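Local coordinates for bacterial microcompartment shell protein CutR (Streptococcus intermedius SK54 = ATCC 27335, PDB 6XPJ) that forms hexamers of a circularly permuted BMC domain and probably serves as a minor shell protein of the choline-degrading bacterial microcompartment, at residues A25-P31 with G45-V49; G19-T23 with G108-V112. The protein carries 1 engineered substitution. All blocks are in the same frame, centred on the assembly; numbering follows the deposited sequence. Where two conformers were deposited one is given.

Contact 1: residues A25-P31 with G45-V49; sequences AHVIAAP and GAIGV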
loop_
_atom_site.group_PDB
_atom_site.type_symbol
_atom_site.label_atom_id
_atom_site.label_comp_id
_atom_site.label_asym_id
_atom_site.label_seq_id
_atom_site.Cartn_x
_atom_site.Cartn_y
_atom_site.Cartn_z
ATOM N N ALA C 25 3.469 -2.655 -21.590
ATOM C CA ALA C 25 4.204 -1.795 -22.539
ATOM C C ALA C 25 3.298 -1.640 -23.750
ATOM O O ALA C 25 3.214 -2.555 -24.595
ATOM C CB ALA C 25 5.535 -2.403 -22.870
ATOM N N HIS C 26 2.528 -0.574 -23.752
ATOM C CA HIS C 26 1.285 -0.492 -24.527
ATOM C C HIS C 26 1.225 0.804 -25.305
ATOM O O HIS C 26 1.538 1.885 -24.735
ATOM C CB HIS C 26 0.082 -0.607 -23.583
ATOM C CG HIS C 26 -1.215 -0.734 -24.311
ATOM N ND1 HIS C 26 -1.772 -1.941 -24.644
ATOM C CD2 HIS C 26 -2.062 0.227 -24.780
ATOM C CE1 HIS C 26 -2.914 -1.727 -25.286
ATOM N NE2 HIS C 26 -3.121 -0.397 -25.383
ATOM N N VAL C 27 0.748 0.717 -26.534
ATOM C CA VAL C 27 0.442 1.932 -27.332
ATOM C C VAL C 27 -1.058 2.014 -27.589
ATOM O O VAL C 27 -1.652 1.048 -28.081
ATOM C CB VAL C 27 1.242 1.999 -28.644
ATOM C CG1 VAL C 27 1.152 0.739 -29.497
ATOM C CG2 VAL C 27 0.848 3.212 -29.465
ATOM N N ILE C 28 -1.623 3.167 -27.249
ATOM C CA ILE C 28 -2.963 3.579 -27.729
ATOM C C ILE C 28 -2.718 4.389 -28.987
ATOM O O ILE C 28 -2.161 5.480 -28.887
ATOM C CB ILE C 28 -3.753 4.353 -26.659
ATOM C CG1 ILE C 28 -3.764 3.620 -25.319
ATOM C CG2 ILE C 28 -5.155 4.632 -27.195
ATOM C CD1 ILE C 28 -4.471 4.371 -24.215
ATOM N N ALA C 29 -3.105 3.857 -30.151
ATOM C CA ALA C 29 -2.659 4.443 -31.438
ATOM C C ALA C 29 -3.346 5.784 -31.655
ATOM O O ALA C 29 -2.709 6.715 -32.158
ATOM C CB ALA C 29 -2.980 3.508 -32.572
ATOM N N ALA C 30 -4.632 5.860 -31.326
ATOM C CA ALA C 30 -5.477 7.026 -31.629
ATOM C C ALA C 30 -6.389 7.275 -30.434
ATOM O O ALA C 30 -7.584 6.977 -30.478
ATOM C CB ALA C 30 -6.254 6.754 -32.893
ATOM N N PRO C 31 -5.843 7.812 -29.320
ATOM C CA PRO C 31 -6.616 8.048 -28.112
ATOM C C PRO C 31 -7.871 8.886 -28.382
ATOM O O PRO C 31 -7.868 9.813 -29.164
ATOM C CB PRO C 31 -5.691 8.812 -27.171
ATOM C CG PRO C 31 -4.324 8.347 -27.634
ATOM C CD PRO C 31 -4.447 8.227 -29.132
ATOM N N GLY C 45 -1.468 12.297 -31.847
ATOM C CA GLY C 45 -0.471 11.237 -31.753
ATOM C C GLY C 45 -0.929 10.116 -30.841
ATOM O O GLY C 45 -2.012 10.165 -30.232
ATOM N N ALA C 46 -0.085 9.110 -30.760
ATOM C CA ALA C 46 -0.286 7.926 -29.927
ATOM C C ALA C 46 0.214 8.217 -28.511
ATOM O O ALA C 46 0.989 9.201 -28.270
ATOM C CB ALA C 46 0.446 6.770 -30.541
ATOM N N ILE C 47 -0.243 7.384 -27.586
ATOM C CA ILE C 47 0.229 7.401 -26.178
ATOM C C ILE C 47 0.863 6.048 -25.887
ATOM O O ILE C 47 0.221 5.012 -26.160
ATOM C CB ILE C 47 -0.933 7.716 -25.223
ATOM C CG1 ILE C 47 -1.374 9.171 -25.421
ATOM C CG2 ILE C 47 -0.568 7.384 -23.780
ATOM C CD1 ILE C 47 -0.412 10.201 -24.969
ATOM N N GLY C 48 2.046 6.081 -25.286
ATOM C CA GLY C 48 2.712 4.892 -24.738
ATOM C C GLY C 48 2.551 4.838 -23.240
ATOM O O GLY C 48 2.684 5.897 -22.582
ATOM N N VAL C 49 2.263 3.658 -22.695
ATOM C CA VAL C 49 1.994 3.407 -21.258
ATOM C C VAL C 49 2.852 2.234 -20.804
ATOM O O VAL C 49 2.784 1.160 -21.425
ATOM C CB VAL C 49 0.511 3.117 -21.003
ATOM C CG1 VAL C 49 0.246 3.133 -19.505
ATOM C CG2 VAL C 49 -0.398 4.097 -21.743
#
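His-26 and Val-49 form an antiparallel hydrogen-bonded pair, each amide bonded to the other's carbonyl; Val-49 N to His-26 O measures 2.8 Å. Ile-28 and Ile-47 repeat the pattern, Ile-28 N donating to Ile-47 O at 2.8 Å and Ile-47 N to Ile-28 O at 3.0 Å. The non-hydrogen-bonded pair between them, Val-27 with Gly-48, adds CA-H...O contacts, Gly-48 CA lying 3.2 Å from His-26 O. Along the other edge of strand 25-28, Ala-25 and Val-27 form backbone hydrogen bonds with Thr-115, and Val-27 and Ala-29 with Ser-117; Ala-46 bonds likewise to Gly-87. His-26 ND1 is hydrogen-bonded to Thr-115 OG1 on strand 110-116 and NE2 to Ser-117 OG just beyond it. Gly-45 O bonds to Tyr-36 OH, and Pro-31 CG meets Ile-47 CG1 at 3.8 Å. A Val-27 chi1 of 52° sets CG2 anti to N, where it touches Ala-46 CB at 3.7 Å. Both side chains touch helix 89-105, Val-27 on Val-92 and Leu-96, Ala-46 on Ile-89. On the face of His-26 and Ile-47, His-26 packs on Tyr-102 of a second subunit and Ile-47 on Leu-39 of helix 33-39. The pair lies inside the BMC sheet, between strands 82-87 and 110-116.

Contact 2: residues G19-T23 with G108-V112; sequences GKQIT and GFSTV
Lys-20 O is held from two directions, by Ser-110 N at 3.2 Å and by a water at 2.8 Å that donates to it. The same water also donates to Ser-110 OG, at 3.0 Å, so Ser-110 meets this carbonyl directly through its backbone amide and through the water by its hydroxyl. The amide of Ser-110 approaches Lys-20 O tilted 21° from the carbonyl plane. From there the two chains run in parallel: Ile-22 N donates to Ser-110 O at 2.9 Å, and Val-112 N to Ile-22 O at 3.2 Å with a more bent N-H...O angle of 140°.

Ahead of this ladder, the aliphatic part of Lys-20 crosses the Phe-109 ring at about a right angle. Its CB sits 3.5 Å from the ring centroid, almost on the normal, a CH-pi contact over one face. With CG beside the backbone N (chi1 -67°), the chain then passes over CE1 and CZ, and its end leads away from the 108-112 segment. Phe-109 also stacks edge-to-face with Phe-103 near the C-terminal end of helix 89-105.

Gln-21 and Ser-110 share one face. The Gln-21 amide is fixed at both ends: NE2 donates to Thr-23 OG1 at 2.9 Å, nearly in the amide plane, while OE1 bonds to Arg-11 NH1 of a third subunit. Ser-110 OG likewise reaches Glu-4 OE1 of that subunit. On the face with Thr-111, Ile-22 turns to Ile-99 and Leu-100 of helix 89-105.

The chemistry thus divides by face: apolar packing joins sheet to helix within the subunit, while on the other face Ser-110 OG and Gln-21 OE1 bond to a neighbouring subunit, consistent with a role in holding subunits together.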
loop_
_atom_site.group_PDB
_atom_site.type_symbol
_atom_site.label_atom_id
_atom_site.label_comp_id
_atom_site.label_asym_id
_atom_site.label_seq_id
_atom_site.Cartn_x
_atom_site.Cartn_y
_atom_site.Cartn_z
ATOM N N GLY C 19 9.416 -7.489 -7.084
ATOM C CA GLY C 19 9.959 -8.230 -8.227
ATOM C C GLY C 19 10.575 -7.294 -9.249
ATOM O O GLY C 19 10.706 -6.097 -8.982
ATOM N N LYS C 20 10.957 -7.878 -10.375
ATOM C CA LYS C 20 11.711 -7.197 -11.440
ATOM C C LYS C 20 10.978 -7.505 -12.720
ATOM O O LYS C 20 11.224 -8.539 -13.317
ATOM C CB LYS C 20 13.173 -7.623 -11.414
ATOM C CG LYS C 20 13.905 -7.155 -10.175
ATOM C CD LYS C 20 15.271 -7.813 -10.013
ATOM C CE LYS C 20 15.120 -9.291 -9.691
ATOM N NZ LYS C 20 16.270 -9.853 -8.936
ATOM N N GLN C 21 10.079 -6.612 -13.129
ATOM C CA GLN C 21 9.129 -6.963 -14.209
ATOM C C GLN C 21 8.623 -5.695 -14.884
ATOM O O GLN C 21 8.329 -4.713 -14.187
ATOM C CB GLN C 21 7.961 -7.734 -13.580
ATOM C CG GLN C 21 6.853 -8.106 -14.532
ATOM C CD GLN C 21 5.977 -9.172 -13.915
ATOM O OE1 GLN C 21 6.435 -10.260 -13.578
ATOM N NE2 GLN C 21 4.702 -8.859 -13.807
ATOM N N ILE C 22 8.426 -5.768 -16.195
ATOM C CA ILE C 22 7.520 -4.853 -16.933
ATOM C C ILE C 22 6.233 -5.617 -17.193
ATOM O O ILE C 22 6.265 -6.679 -17.852
ATOM C CB ILE C 22 8.153 -4.336 -18.229
ATOM C CG1 ILE C 22 9.390 -3.497 -17.905
ATOM C CG2 ILE C 22 7.104 -3.579 -19.032
ATOM C CD1 ILE C 22 10.054 -2.842 -19.093
ATOM N N THR C 23 5.115 -5.095 -16.673
ATOM C CA THR C 23 3.803 -5.773 -16.743
ATOM C C THR C 23 2.943 -5.163 -17.854
ATOM O O THR C 23 1.906 -5.750 -18.224
ATOM C CB THR C 23 3.092 -5.742 -15.386
ATOM O OG1 THR C 23 4.028 -6.097 -14.358
ATOM C CG2 THR C 23 1.926 -6.696 -15.369
ATOM N N GLY C 108 17.642 -8.450 -17.555
ATOM C CA GLY C 108 17.128 -9.805 -17.280
ATOM C C GLY C 108 15.791 -9.799 -16.560
ATOM O O GLY C 108 15.395 -10.842 -15.993
ATOM N N PHE C 109 15.038 -8.701 -16.659
ATOM C CA PHE C 109 13.694 -8.602 -16.067
ATOM C C PHE C 109 12.691 -9.439 -16.857
ATOM O O PHE C 109 12.894 -9.658 -18.063
ATOM C CB PHE C 109 13.253 -7.145 -16.070
ATOM C CG PHE C 109 13.787 -6.302 -14.942
ATOM C CD1 PHE C 109 15.060 -6.489 -14.402
ATOM C CD2 PHE C 109 12.985 -5.286 -14.438
ATOM C CE1 PHE C 109 15.514 -5.683 -13.362
ATOM C CE2 PHE C 109 13.472 -4.451 -13.447
ATOM C CZ PHE C 109 14.716 -4.663 -12.905
ATOM N N SER C 110 11.627 -9.878 -16.191
ATOM C CA SER C 110 10.458 -10.463 -16.886
ATOM C C SER C 110 9.759 -9.337 -17.652
ATOM O O SER C 110 9.655 -8.224 -17.121
ATOM C CB SER C 110 9.537 -11.161 -15.927
ATOM O OG SER C 110 10.246 -12.148 -15.195
ATOM N N THR C 111 9.373 -9.599 -18.896
ATOM C CA THR C 111 8.724 -8.555 -19.718
ATOM C C THR C 111 7.563 -9.169 -20.469
ATOM O O THR C 111 7.679 -10.267 -21.044
ATOM C CB THR C 111 9.700 -7.879 -20.698
ATOM O OG1 THR C 111 10.255 -8.873 -21.567
ATOM C CG2 THR C 111 10.852 -7.204 -19.998
ATOM N N VAL C 112 6.533 -8.376 -20.607
ATOM C CA VAL C 112 5.375 -8.680 -21.469
ATOM C C VAL C 112 5.685 -8.268 -22.906
ATOM O O VAL C 112 6.575 -7.460 -23.170
ATOM C CB VAL C 112 4.137 -7.934 -20.955
ATOM C CG1 VAL C 112 3.686 -8.516 -19.633
ATOM C CG2 VAL C 112 4.370 -6.428 -20.889
HETATM O O HOH W 1 12.059 -11.205 -12.949
#

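Contacts 1 and 2 are two steps along strand 11-28, with centres 20 Å apart and on opposite sides of the chain's centre. The strand pairs parallel with 110-116 in contact 2 and antiparallel with 46-53 in contact 1, one neighbour on each side of it in the mixed sheet. They meet where Val-112 CG2 packs against Ala-25 N at 3.9 Å. Strand 110-116 runs on alongside contact 1, flanking residues 25-28, and helix 89-105 packs against both sites. Both touch the second subunit, but contact 2 also meets a third and a fourth; contact 1 is buried and contact 2 only partly so.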